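Local coordinates for UPF0201 protein MJ1564 (Methanocaldococcus jannaschii DSM 2661, PDB 2PZZ) that is of unknown function but belongs to an archaeal family that resembles RNA-binding proteins in structure, although a role in binding RNA is considered unlikely, at residues V10-D15 with N39-W44; N25-A30 with G46-V51; T80-N85 with I104-L109; L84-A89 with D97-G102. All coordinates share one frame; numbering follows the deposited sequence.

Interaction 1: V10-D15 with N39-W44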
loop_
_atom_site.group_PDB
_atom_site.type_symbol
_atom_site.label_atom_id
_atom_site.label_comp_id
_atom_site.label_asym_id
_atom_site.label_seq_id
_atom_site.Cartn_x
_atom_site.Cartn_y
_atom_site.Cartn_z
ATOM N N VAL A 10 -5.843 -4.520 -4.727
ATOM C CA VAL A 10 -5.432 -5.440 -3.690
ATOM C C VAL A 10 -4.126 -6.004 -4.218
ATOM O O VAL A 10 -4.111 -6.759 -5.191
ATOM C CB VAL A 10 -6.419 -6.614 -3.491
ATOM C CG1 VAL A 10 -5.790 -7.653 -2.541
ATOM C CG2 VAL A 10 -7.723 -6.110 -2.918
ATOM N N LYS A 11 -3.025 -5.616 -3.592
ATOM C CA LYS A 11 -1.723 -6.103 -4.022
ATOM C C LYS A 11 -1.495 -7.543 -3.580
ATOM O O LYS A 11 -2.131 -8.023 -2.633
ATOM C CB LYS A 11 -0.643 -5.178 -3.479
ATOM C CG LYS A 11 -0.780 -3.757 -4.022
ATOM C CD LYS A 11 0.465 -2.940 -3.707
ATOM C CE LYS A 11 0.457 -1.633 -4.462
ATOM N NZ LYS A 11 1.753 -0.914 -4.328
ATOM N N PRO A 12 -0.591 -8.263 -4.272
ATOM C CA PRO A 12 -0.270 -9.661 -3.962
ATOM C C PRO A 12 -0.089 -9.993 -2.473
ATOM O O PRO A 12 -0.536 -11.047 -2.019
ATOM C CB PRO A 12 1.014 -9.897 -4.760
ATOM C CG PRO A 12 0.748 -9.102 -6.017
ATOM C CD PRO A 12 0.176 -7.799 -5.450
ATOM N N THR A 13 0.569 -9.108 -1.722
ATOM C CA THR A 13 0.811 -9.364 -0.301
ATOM C C THR A 13 -0.293 -8.827 0.606
ATOM O O THR A 13 -0.196 -8.911 1.835
ATOM C CB THR A 13 2.167 -8.769 0.171
ATOM O OG1 THR A 13 2.162 -7.346 0.000
ATOM C CG2 THR A 13 3.318 -9.380 -0.617
ATOM N N GLU A 14 -1.335 -8.264 0.002
ATOM C CA GLU A 14 -2.449 -7.749 0.780
ATOM C C GLU A 14 -3.497 -8.839 0.929
ATOM O O GLU A 14 -3.532 -9.794 0.154
ATOM C CB GLU A 14 -3.075 -6.515 0.104
ATOM C CG GLU A 14 -2.496 -5.196 0.586
ATOM C CD GLU A 14 -3.013 -4.016 -0.195
ATOM O OE1 GLU A 14 -3.557 -3.068 0.425
ATOM O OE2 GLU A 14 -2.865 -4.033 -1.437
ATOM N N ASP A 15 -4.329 -8.709 1.955
ATOM C CA ASP A 15 -5.412 -9.665 2.175
ATOM C C ASP A 15 -6.636 -8.946 1.635
ATOM O O ASP A 15 -7.050 -7.925 2.185
ATOM C CB ASP A 15 -5.595 -9.944 3.662
ATOM C CG ASP A 15 -6.762 -10.867 3.937
ATOM O OD1 ASP A 15 -7.878 -10.580 3.463
ATOM O OD2 ASP A 15 -6.564 -11.881 4.634
ATOM N N ASN A 39 -0.446 -11.159 -12.094
ATOM C CA ASN A 39 0.603 -11.389 -11.105
ATOM C C ASN A 39 0.091 -11.304 -9.666
ATOM O O ASN A 39 0.712 -10.659 -8.827
ATOM C CB ASN A 39 1.738 -10.376 -11.302
ATOM C CG ASN A 39 2.343 -10.438 -12.690
ATOM O OD1 ASN A 39 2.437 -9.421 -13.386
ATOM N ND2 ASN A 39 2.765 -11.632 -13.102
ATOM N N GLU A 40 -1.041 -11.953 -9.401
ATOM C CA GLU A 40 -1.655 -11.980 -8.074
ATOM C C GLU A 40 -2.291 -10.665 -7.628
ATOM O O GLU A 40 -2.698 -10.540 -6.471
ATOM C CB GLU A 40 -0.643 -12.432 -7.011
ATOM C CG GLU A 40 0.010 -13.790 -7.269
ATOM C CD GLU A 40 -0.983 -14.942 -7.365
ATOM O OE1 GLU A 40 -1.820 -15.108 -6.453
ATOM O OE2 GLU A 40 -0.918 -15.699 -8.357
ATOM N N PHE A 41 -2.360 -9.683 -8.526
ATOM C CA PHE A 41 -3.005 -8.415 -8.188
ATOM C C PHE A 41 -4.520 -8.595 -8.360
ATOM O O PHE A 41 -4.985 -9.461 -9.108
ATOM C CB PHE A 41 -2.552 -7.274 -9.112
ATOM C CG PHE A 41 -1.208 -6.688 -8.762
ATOM C CD1 PHE A 41 -0.034 -7.400 -8.997
ATOM C CD2 PHE A 41 -1.123 -5.421 -8.192
ATOM C CE1 PHE A 41 1.216 -6.850 -8.667
ATOM C CE2 PHE A 41 0.117 -4.865 -7.857
ATOM C CZ PHE A 41 1.288 -5.577 -8.095
ATOM N N GLY A 42 -5.287 -7.761 -7.672
ATOM C CA GLY A 42 -6.732 -7.827 -7.779
ATOM C C GLY A 42 -7.297 -6.451 -7.546
ATOM O O GLY A 42 -6.539 -5.504 -7.369
ATOM N N GLU A 43 -8.622 -6.331 -7.532
ATOM C CA GLU A 43 -9.254 -5.041 -7.314
ATOM C C GLU A 43 -10.714 -5.154 -6.883
ATOM O O GLU A 43 -11.456 -6.005 -7.389
ATOM C CB GLU A 43 -9.170 -4.217 -8.599
ATOM C CG GLU A 43 -9.935 -2.910 -8.575
ATOM C CD GLU A 43 -9.887 -2.179 -9.917
ATOM O OE1 GLU A 43 -10.323 -2.759 -10.937
ATOM O OE2 GLU A 43 -9.421 -1.021 -9.953
ATOM N N TRP A 44 -11.117 -4.299 -5.944
ATOM C CA TRP A 44 -12.500 -4.265 -5.489
ATOM C C TRP A 44 -13.149 -3.071 -6.178
ATOM O O TRP A 44 -12.550 -2.012 -6.248
ATOM C CB TRP A 44 -12.617 -4.017 -3.966
ATOM C CG TRP A 44 -12.354 -5.194 -3.090
ATOM C CD1 TRP A 44 -11.201 -5.472 -2.411
ATOM C CD2 TRP A 44 -13.265 -6.262 -2.794
ATOM N NE1 TRP A 44 -11.337 -6.648 -1.710
ATOM C CE2 TRP A 44 -12.594 -7.152 -1.925
ATOM C CE3 TRP A 44 -14.584 -6.553 -3.179
ATOM C CZ2 TRP A 44 -13.202 -8.321 -1.427
ATOM C CZ3 TRP A 44 -15.191 -7.717 -2.686
ATOM C CH2 TRP A 44 -14.495 -8.587 -1.814
HETATM O O HOH W 1 -4.728 -9.637 -4.790
#
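The tightest packing of this contact is that of P12 against the ring of F41. P12 CD sits 3.4 Å from the centroid of the F41 ring, almost on the ring normal (8° off it), so the proline lies over the face as a CH-pi contact. P12 CG lies by the rim atoms CD1 and CE1 of F41 and is also 3.2 Å from N39 O, with E40 CB close by. An alanine in place of F41 would remove the ring face under P12 CD and the ring's contact with K11 CG, and would probably leave the turn that starts at K11 less firmly seated. Here strand 3-10 ends beside the start of strand 42-48, its antiparallel neighbour in the sheet, and V10 and G42 form an antiparallel hydrogen-bonded pair, the backbones staying close through K11 and P12. V10 N donates to G42 O (2.9 Å) from above the carbonyl plane, whereas G42 N meets V10 O (2.9 Å) in the plane of the V10 carbonyl. Beyond V10 the chain folds into a type I turn from K11 to E14, braced by K11 N on the anti lone pair of E14 OE2 (2.7 Å). On the far side of the pair V10 CG2, anti to its own carbonyl carbon, rests 3.6 Å from W44 CD1, while W44 NE1 is bonded to the carbonyl of K16. The loose side is that of the N39 and E40 side chains, both solvent-exposed. The E40 side chain touches P12 through CB alone, bending so that the carboxylate leads outward, and a water joins the carbonyls of V10 and E40 by donating to both.

Interaction 2: N25-A30 with G46-V51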
loop_
_atom_site.group_PDB
_atom_site.type_symbol
_atom_site.label_atom_id
_atom_site.label_comp_id
_atom_site.label_asym_id
_atom_site.label_seq_id
_atom_site.Cartn_x
_atom_site.Cartn_y
_atom_site.Cartn_z
ATOM N N ASN A 25 -15.591 0.230 6.253
ATOM C CA ASN A 25 -15.488 1.084 7.436
ATOM C C ASN A 25 -15.826 2.526 7.106
ATOM O O ASN A 25 -16.214 3.291 7.993
ATOM C CB ASN A 25 -14.076 1.059 8.049
ATOM C CG ASN A 25 -13.773 -0.232 8.774
ATOM O OD1 ASN A 25 -14.684 -0.966 9.167
ATOM N ND2 ASN A 25 -12.484 -0.517 8.964
ATOM N N ILE A 26 -15.660 2.913 5.840
ATOM C CA ILE A 26 -15.968 4.285 5.434
ATOM C C ILE A 26 -17.294 4.346 4.660
ATOM O O ILE A 26 -18.042 5.321 4.769
ATOM C CB ILE A 26 -14.841 4.878 4.549
ATOM C CG1 ILE A 26 -13.472 4.611 5.189
ATOM C CG2 ILE A 26 -15.038 6.387 4.380
ATOM C CD1 ILE A 26 -13.263 5.267 6.564
ATOM N N PHE A 27 -17.585 3.287 3.908
ATOM C CA PHE A 27 -18.794 3.201 3.102
ATOM C C PHE A 27 -19.502 1.886 3.386
ATOM O O PHE A 27 -19.518 0.998 2.547
ATOM C CB PHE A 27 -18.432 3.287 1.605
ATOM C CG PHE A 27 -17.731 4.564 1.230
ATOM C CD1 PHE A 27 -18.429 5.766 1.173
ATOM C CD2 PHE A 27 -16.356 4.575 0.981
ATOM C CE1 PHE A 27 -17.764 6.984 0.870
ATOM C CE2 PHE A 27 -15.679 5.770 0.681
ATOM C CZ PHE A 27 -16.389 6.983 0.626
ATOM N N PRO A 28 -20.119 1.760 4.578
ATOM C CA PRO A 28 -20.851 0.587 5.071
ATOM C C PRO A 28 -21.882 -0.038 4.129
ATOM O O PRO A 28 -22.057 -1.258 4.132
ATOM C CB PRO A 28 -21.513 1.106 6.355
ATOM C CG PRO A 28 -20.589 2.163 6.819
ATOM C CD PRO A 28 -20.273 2.883 5.521
ATOM N N LYS A 29 -22.569 0.789 3.345
ATOM C CA LYS A 29 -23.595 0.307 2.415
ATOM C C LYS A 29 -23.088 -0.075 1.030
ATOM O O LYS A 29 -23.864 -0.499 0.179
ATOM C CB LYS A 29 -24.694 1.360 2.232
ATOM C CG LYS A 29 -25.673 1.499 3.397
ATOM C CD LYS A 29 -25.097 2.320 4.534
ATOM C CE LYS A 29 -26.113 2.478 5.670
ATOM N NZ LYS A 29 -27.400 3.080 5.208
ATOM N N ALA A 30 -21.790 0.063 0.796
ATOM C CA ALA A 30 -21.254 -0.255 -0.525
ATOM C C ALA A 30 -21.442 -1.706 -0.958
ATOM O O ALA A 30 -21.280 -2.628 -0.157
ATOM C CB ALA A 30 -19.777 0.117 -0.586
ATOM N N GLY A 46 -17.125 -1.052 -6.480
ATOM C CA GLY A 46 -18.466 -1.051 -5.925
ATOM C C GLY A 46 -19.081 0.321 -5.844
ATOM O O GLY A 46 -18.445 1.323 -6.175
ATOM N N LYS A 47 -20.326 0.374 -5.382
ATOM C CA LYS A 47 -21.018 1.643 -5.288
ATOM C C LYS A 47 -21.940 1.722 -4.087
ATOM O O LYS A 47 -22.343 0.705 -3.523
ATOM C CB LYS A 47 -21.848 1.867 -6.554
ATOM C CG LYS A 47 -21.087 1.642 -7.860
ATOM C CD LYS A 47 -21.880 2.165 -9.061
ATOM C CE LYS A 47 -23.039 1.249 -9.440
ATOM N NZ LYS A 47 -22.575 0.074 -10.236
ATOM N N THR A 48 -22.256 2.953 -3.705
ATOM C CA THR A 48 -23.179 3.238 -2.617
ATOM C C THR A 48 -23.758 4.609 -2.909
ATOM O O THR A 48 -23.150 5.400 -3.629
ATOM C CB THR A 48 -22.496 3.280 -1.228
ATOM O OG1 THR A 48 -23.469 3.653 -0.244
ATOM C CG2 THR A 48 -21.338 4.299 -1.193
ATOM N N LYS A 49 -24.933 4.882 -2.357
ATOM C CA LYS A 49 -25.595 6.163 -2.534
ATOM C C LYS A 49 -25.531 6.891 -1.199
ATOM O O LYS A 49 -26.090 7.972 -1.036
ATOM C CB LYS A 49 -27.063 5.948 -2.927
ATOM C CG LYS A 49 -27.249 5.058 -4.137
ATOM C CD LYS A 49 -26.888 5.788 -5.419
ATOM C CE LYS A 49 -28.102 6.499 -6.039
ATOM N NZ LYS A 49 -28.764 7.469 -5.113
ATOM N N SER A 50 -24.847 6.294 -0.234
ATOM C CA SER A 50 -24.755 6.903 1.087
ATOM C C SER A 50 -23.360 7.331 1.495
ATOM O O SER A 50 -22.435 6.535 1.446
ATOM C CB SER A 50 -25.294 5.943 2.152
ATOM O OG SER A 50 -25.012 6.447 3.446
ATOM N N VAL A 51 -23.229 8.593 1.899
ATOM C CA VAL A 51 -21.971 9.168 2.374
ATOM C C VAL A 51 -22.161 9.527 3.854
ATOM O O VAL A 51 -21.383 10.301 4.429
ATOM C CB VAL A 51 -21.589 10.463 1.605
ATOM C CG1 VAL A 51 -21.168 10.122 0.163
ATOM C CG2 VAL A 51 -22.767 11.428 1.584
#
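One clear hydrogen bond grips T48 OG1: the backbone N of S50 donates to it at 3.0 Å and 165°, which closes an ST turn as strand 42-48 ends. With OG1 anti to the backbone N (chi1 176°), the methyl CG2 takes the crowded position between N and carbonyl carbon and is directed at F27. The two side chains cross at about a right angle, F27 CD1 lying 4.0 Å from T48 CG2, and S50 O comes up to the edge of the same ring, 4.1 Å from F27 CD1. One face of the ring carries CG2 of its neighbour I26. Past F27 the chain makes a type I turn to A30, closed by A30 N on F27 O (3.0 Å), which leads from helix 16-26 into strand 31-36. That turn lays K29 CB 3.6 Å from T48 OG1 and A30 CA 3.3 Å from K47 O, the latter a CA-H...O contact. Strand 31-36 pairs with strand 42-48 immediately afterwards, through the backbones of K31 and K47. The segments meet through carbon-carbon and carbon-oxygen approaches, so their fit rests largely on shape, with the ordinary hydrogen bonds made inside the two turns and to neighbouring strands and helix 52-60.

Interaction 3: T80-N85 with I104-L109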
loop_
_atom_site.group_PDB
_atom_site.type_symbol
_atom_site.label_atom_id
_atom_site.label_comp_id
_atom_site.label_asym_id
_atom_site.label_seq_id
_atom_site.Cartn_x
_atom_site.Cartn_y
_atom_site.Cartn_z
ATOM N N THR A 80 -16.809 14.888 -8.187
ATOM C CA THR A 80 -15.572 15.194 -7.485
ATOM C C THR A 80 -14.943 13.844 -7.185
ATOM O O THR A 80 -15.635 12.829 -7.127
ATOM C CB THR A 80 -15.787 15.980 -6.170
ATOM O OG1 THR A 80 -14.509 16.390 -5.663
ATOM C CG2 THR A 80 -16.490 15.126 -5.117
ATOM N N LYS A 81 -13.629 13.818 -7.027
ATOM C CA LYS A 81 -12.945 12.563 -6.749
ATOM C C LYS A 81 -11.798 12.822 -5.792
ATOM O O LYS A 81 -11.384 13.964 -5.608
ATOM C CB LYS A 81 -12.424 11.955 -8.050
ATOM C CG LYS A 81 -11.454 12.847 -8.795
ATOM C CD LYS A 81 -11.258 12.374 -10.234
ATOM C CE LYS A 81 -10.277 13.277 -10.981
ATOM N NZ LYS A 81 -10.233 12.964 -12.444
ATOM N N PHE A 82 -11.312 11.757 -5.165
ATOM C CA PHE A 82 -10.216 11.852 -4.213
ATOM C C PHE A 82 -9.856 10.448 -3.785
ATOM O O PHE A 82 -10.545 9.480 -4.127
ATOM C CB PHE A 82 -10.643 12.689 -2.997
ATOM C CG PHE A 82 -11.864 12.152 -2.297
ATOM C CD1 PHE A 82 -11.742 11.198 -1.284
ATOM C CD2 PHE A 82 -13.139 12.569 -2.677
ATOM C CE1 PHE A 82 -12.870 10.663 -0.657
ATOM C CE2 PHE A 82 -14.283 12.036 -2.055
ATOM C CZ PHE A 82 -14.145 11.081 -1.042
ATOM N N TYR A 83 -8.771 10.339 -3.037
ATOM C CA TYR A 83 -8.302 9.053 -2.557
ATOM C C TYR A 83 -8.360 9.017 -1.045
ATOM O O TYR A 83 -8.364 10.057 -0.401
ATOM C CB TYR A 83 -6.862 8.812 -3.008
ATOM C CG TYR A 83 -6.728 8.490 -4.476
ATOM C CD1 TYR A 83 -6.761 9.494 -5.443
ATOM C CD2 TYR A 83 -6.584 7.175 -4.899
ATOM C CE1 TYR A 83 -6.651 9.188 -6.800
ATOM C CE2 TYR A 83 -6.473 6.857 -6.249
ATOM C CZ TYR A 83 -6.506 7.869 -7.191
ATOM O OH TYR A 83 -6.387 7.547 -8.519
ATOM N N LEU A 84 -8.437 7.816 -0.484
ATOM C CA LEU A 84 -8.457 7.650 0.964
ATOM C C LEU A 84 -7.321 6.711 1.305
ATOM O O LEU A 84 -7.046 5.749 0.568
ATOM C CB LEU A 84 -9.777 7.046 1.443
ATOM C CG LEU A 84 -11.017 7.935 1.323
ATOM C CD1 LEU A 84 -12.236 7.192 1.862
ATOM C CD2 LEU A 84 -10.796 9.227 2.089
ATOM N N ASN A 85 -6.651 6.991 2.414
ATOM C CA ASN A 85 -5.553 6.136 2.835
ATOM C C ASN A 85 -6.171 4.800 3.225
ATOM O O ASN A 85 -7.111 4.740 4.017
ATOM C CB ASN A 85 -4.840 6.742 4.028
ATOM C CG ASN A 85 -3.634 5.939 4.430
ATOM O OD1 ASN A 85 -3.724 4.720 4.648
ATOM N ND2 ASN A 85 -2.491 6.604 4.517
ATOM N N ILE A 104 -7.861 4.225 -1.638
ATOM C CA ILE A 104 -9.178 3.884 -2.134
ATOM C C ILE A 104 -9.573 5.067 -3.007
ATOM O O ILE A 104 -9.626 6.192 -2.538
ATOM C CB ILE A 104 -10.224 3.732 -0.973
ATOM C CG1 ILE A 104 -9.823 2.588 -0.021
ATOM C CG2 ILE A 104 -11.606 3.396 -1.542
ATOM C CD1 ILE A 104 -8.625 2.883 0.816
ATOM N N PHE A 105 -9.823 4.807 -4.283
ATOM C CA PHE A 105 -10.202 5.861 -5.212
ATOM C C PHE A 105 -11.707 6.078 -5.116
ATOM O O PHE A 105 -12.474 5.155 -5.357
ATOM C CB PHE A 105 -9.817 5.450 -6.633
ATOM C CG PHE A 105 -10.219 6.445 -7.675
ATOM C CD1 PHE A 105 -10.070 7.807 -7.444
ATOM C CD2 PHE A 105 -10.717 6.018 -8.902
ATOM C CE1 PHE A 105 -10.413 8.744 -8.426
ATOM C CE2 PHE A 105 -11.061 6.937 -9.892
ATOM C CZ PHE A 105 -10.909 8.307 -9.653
ATOM N N VAL A 106 -12.113 7.298 -4.780
ATOM C CA VAL A 106 -13.526 7.632 -4.605
ATOM C C VAL A 106 -14.079 8.727 -5.515
ATOM O O VAL A 106 -13.542 9.836 -5.575
ATOM C CB VAL A 106 -13.817 8.099 -3.157
ATOM C CG1 VAL A 106 -15.305 8.400 -3.010
ATOM C CG2 VAL A 106 -13.362 7.047 -2.146
ATOM N N LYS A 107 -15.196 8.420 -6.166
ATOM C CA LYS A 107 -15.857 9.366 -7.062
ATOM C C LYS A 107 -17.313 9.568 -6.646
ATOM O O LYS A 107 -18.101 8.619 -6.586
ATOM C CB LYS A 107 -15.805 8.833 -8.497
ATOM C CG LYS A 107 -15.953 9.887 -9.575
ATOM C CD LYS A 107 -16.133 9.252 -10.955
ATOM C CE LYS A 107 -15.055 8.222 -11.269
ATOM N NZ LYS A 107 -13.718 8.853 -11.438
ATOM N N ILE A 108 -17.667 10.809 -6.346
ATOM C CA ILE A 108 -19.025 11.136 -5.953
ATOM C C ILE A 108 -19.706 11.829 -7.131
ATOM O O ILE A 108 -19.290 12.918 -7.534
ATOM C CB ILE A 108 -19.029 12.070 -4.747
ATOM C CG1 ILE A 108 -18.466 11.338 -3.526
ATOM C CG2 ILE A 108 -20.441 12.579 -4.496
ATOM C CD1 ILE A 108 -18.170 12.247 -2.329
ATOM N N LEU A 109 -20.745 11.196 -7.675
ATOM C CA LEU A 109 -21.468 11.731 -8.826
ATOM C C LEU A 109 -22.828 12.308 -8.443
ATOM O O LEU A 109 -23.633 11.654 -7.783
ATOM C CB LEU A 109 -21.674 10.631 -9.875
ATOM C CG LEU A 109 -20.501 9.682 -10.156
ATOM C CD1 LEU A 109 -20.946 8.580 -11.117
ATOM C CD2 LEU A 109 -19.328 10.459 -10.744
#
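Y83 and F105 lay their rings on each other as an offset stack, planes 26° apart and centroids separated by 4.9 Å. F105, with CG anti to the backbone N (chi1 178°), brings CD1 over the rim of the tyrosine face, 3.6 Å from Y83 CZ, while Y83 OH in turn hangs over the rim of the F105 ring. K81 CB joins them at 3.8 Å from F105 CE1. An alanine in place of Y83 would take away this stacking partner and would probably leave the face of F105 less well covered. On the other side of the sheet F82 takes the crowded position between N and carbonyl carbon (chi1 57°), which lays its ring alongside V106: CB of V106 lies over one face, 3.9 Å from the F82 centroid, and I108 CD1 stands in plane at the edge. These residues belong to strands 79-84 and 104-109, an antiparallel pair at one margin of the five-stranded sheet. Six backbone hydrogen bonds tie T80 to I108, F82 to V106 and L84 to I104. In the straightest, V106 N approaches F82 O (2.8 Å) nearly along the C=O axis. The side bearing F82 and I108 is buried, F82 against V70 and L71 of helix 64-73 and I108 against helix 116-123, whereas Y83 and F105 are partly exposed and K81 extends its amine outward.

Interaction 4: L84-A89 with D97-G102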
loop_
_atom_site.group_PDB
_atom_site.type_symbol
_atom_site.label_atom_id
_atom_site.label_comp_id
_atom_site.label_asym_id
_atom_site.label_seq_id
_atom_site.Cartn_x
_atom_site.Cartn_y
_atom_site.Cartn_z
ATOM N N LEU A 84 -8.437 7.816 -0.484
ATOM C CA LEU A 84 -8.457 7.650 0.964
ATOM C C LEU A 84 -7.321 6.711 1.305
ATOM O O LEU A 84 -7.046 5.749 0.568
ATOM C CB LEU A 84 -9.777 7.046 1.443
ATOM C CG LEU A 84 -11.017 7.935 1.323
ATOM C CD1 LEU A 84 -12.236 7.192 1.862
ATOM C CD2 LEU A 84 -10.796 9.227 2.089
ATOM N N ASN A 85 -6.651 6.991 2.414
ATOM C CA ASN A 85 -5.553 6.136 2.835
ATOM C C ASN A 85 -6.171 4.800 3.225
ATOM O O ASN A 85 -7.111 4.740 4.017
ATOM C CB ASN A 85 -4.840 6.742 4.028
ATOM C CG ASN A 85 -3.634 5.939 4.430
ATOM O OD1 ASN A 85 -3.724 4.720 4.648
ATOM N ND2 ASN A 85 -2.491 6.604 4.517
ATOM N N LYS A 86 -5.643 3.731 2.656
ATOM C CA LYS A 86 -6.148 2.390 2.898
ATOM C C LYS A 86 -5.852 1.887 4.313
ATOM O O LYS A 86 -6.656 1.145 4.893
ATOM C CB LYS A 86 -5.546 1.450 1.842
ATOM C CG LYS A 86 -6.342 0.209 1.551
ATOM C CD LYS A 86 -6.207 -0.222 0.083
ATOM C CE LYS A 86 -4.763 -0.364 -0.352
ATOM N NZ LYS A 86 -4.616 -1.235 -1.561
ATOM N N GLN A 87 -4.714 2.306 4.869
ATOM C CA GLN A 87 -4.301 1.869 6.204
ATOM C C GLN A 87 -5.073 2.616 7.282
ATOM O O GLN A 87 -5.473 2.035 8.294
ATOM C CB GLN A 87 -2.788 2.070 6.366
ATOM C CG GLN A 87 -1.991 1.559 5.153
ATOM C CD GLN A 87 -2.353 0.127 4.788
ATOM O OE1 GLN A 87 -2.284 -0.272 3.616
ATOM N NE2 GLN A 87 -2.736 -0.661 5.787
ATOM N N ALA A 88 -5.296 3.905 7.060
ATOM C CA ALA A 88 -6.070 4.691 8.005
ATOM C C ALA A 88 -7.506 4.161 7.981
ATOM O O ALA A 88 -8.154 4.018 9.021
ATOM C CB ALA A 88 -6.044 6.153 7.611
ATOM N N ALA A 89 -7.990 3.844 6.785
ATOM C CA ALA A 89 -9.344 3.342 6.621
ATOM C C ALA A 89 -9.531 2.006 7.327
ATOM O O ALA A 89 -10.607 1.710 7.869
ATOM C CB ALA A 89 -9.677 3.199 5.138
ATOM N N ASP A 97 -4.296 11.057 2.124
ATOM C CA ASP A 97 -3.033 10.765 1.447
ATOM C C ASP A 97 -3.049 9.321 0.936
ATOM O O ASP A 97 -3.491 8.419 1.646
ATOM C CB ASP A 97 -1.875 10.950 2.421
ATOM C CG ASP A 97 -1.987 10.033 3.618
ATOM O OD1 ASP A 97 -3.107 9.914 4.156
ATOM O OD2 ASP A 97 -0.963 9.438 4.020
ATOM N N ILE A 98 -2.587 9.097 -0.291
ATOM C CA ILE A 98 -2.560 7.742 -0.831
ATOM C C ILE A 98 -1.477 6.960 -0.094
ATOM O O ILE A 98 -0.326 7.395 -0.034
ATOM C CB ILE A 98 -2.219 7.707 -2.358
ATOM C CG1 ILE A 98 -3.302 8.413 -3.182
ATOM C CG2 ILE A 98 -2.089 6.268 -2.829
ATOM C CD1 ILE A 98 -3.132 9.911 -3.262
ATOM N N ASP A 99 -1.839 5.815 0.475
ATOM C CA ASP A 99 -0.860 4.999 1.185
ATOM C C ASP A 99 0.032 4.275 0.178
ATOM O O ASP A 99 -0.219 4.314 -1.033
ATOM C CB ASP A 99 -1.552 3.971 2.088
ATOM C CG ASP A 99 -2.441 3.022 1.314
ATOM O OD1 ASP A 99 -3.508 3.468 0.838
ATOM O OD2 ASP A 99 -2.068 1.834 1.182
ATOM N N THR A 100 1.072 3.618 0.686
ATOM C CA THR A 100 2.011 2.883 -0.158
ATOM C C THR A 100 1.303 1.846 -1.030
ATOM O O THR A 100 1.815 1.446 -2.083
ATOM C CB THR A 100 3.064 2.137 0.702
ATOM O OG1 THR A 100 3.779 3.077 1.516
ATOM C CG2 THR A 100 4.047 1.400 -0.181
ATOM N N HIS A 101 0.126 1.409 -0.592
ATOM C CA HIS A 101 -0.605 0.395 -1.337
ATOM C C HIS A 101 -1.719 0.851 -2.286
ATOM O O HIS A 101 -2.533 0.040 -2.711
ATOM C CB HIS A 101 -1.113 -0.677 -0.367
ATOM C CG HIS A 101 -0.019 -1.539 0.185
ATOM N ND1 HIS A 101 1.152 -1.020 0.692
ATOM C CD2 HIS A 101 0.091 -2.882 0.293
ATOM C CE1 HIS A 101 1.939 -2.006 1.085
ATOM N NE2 HIS A 101 1.318 -3.146 0.855
ATOM N N GLY A 102 -1.754 2.136 -2.627
ATOM C CA GLY A 102 -2.748 2.600 -3.585
ATOM C C GLY A 102 -3.924 3.435 -3.129
ATOM O O GLY A 102 -4.476 4.211 -3.912
#
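D99 holds CG in the crowded position between its backbone N and carbonyl carbon (chi1 60°), which turns its carboxylate toward the first turn of helix 86-90. K86 sets out with CG anti to the backbone N (chi1 -155°) and then bends at chi2 and chi3, so that its amine curls round to the loop. Each D99 oxygen takes one backbone N-H. K86 N donates to D99 OD1 at 2.8 Å across the contact, and H101 N reaches D99 OD2 at 2.9 Å to form an Asx turn; both arrive from above the carboxylate plane. K86 NZ is 2.7 Å from H101 O, to which it donates from out of the carbonyl plane, and it has further partners in the carbonyl of K9 and the carboxylate of E14. N85 is the N-cap: its OD1 accepts from Q87 N at 2.6 Å and from A88 N at 3.0 Å. N85 ND2 meets the D97 carboxylate only weakly, 3.3 Å from D97 OD2, while N85 CB rests against D97 O. The loop 97-102 is thereby fastened to the start of the helix, and P12 and T13 of the second subunit pack on Q87 and K86. With one oxygen bonded to K86 N at the helix start and the other to H101 N in the loop, and K86 NZ not far away, D99 is likely to remain ionised although buried.

Interactions 1 and 4 meet directly: E14 OE1 forms a salt bridge with K86 NZ at 2.9 Å, and E14 CD packs on H101 CD2, so the turn after strand 3-10 and the loop before strand 104-109 are joined. Both also touch the second subunit, T13 OG1 and E14 OE1 bonding reciprocally across the dimer. Interactions 3 and 4 share L84 and N85, where strand 79-84 passes into helix 86-90. Interaction 2 leans on interaction 3 through F27 CE2, 3.9 Å from V106 CG2, on the helix-covered side of the sheet. Interactions 1 and 2 occupy successive parts of strand 42-48, their centres about 21 Å apart.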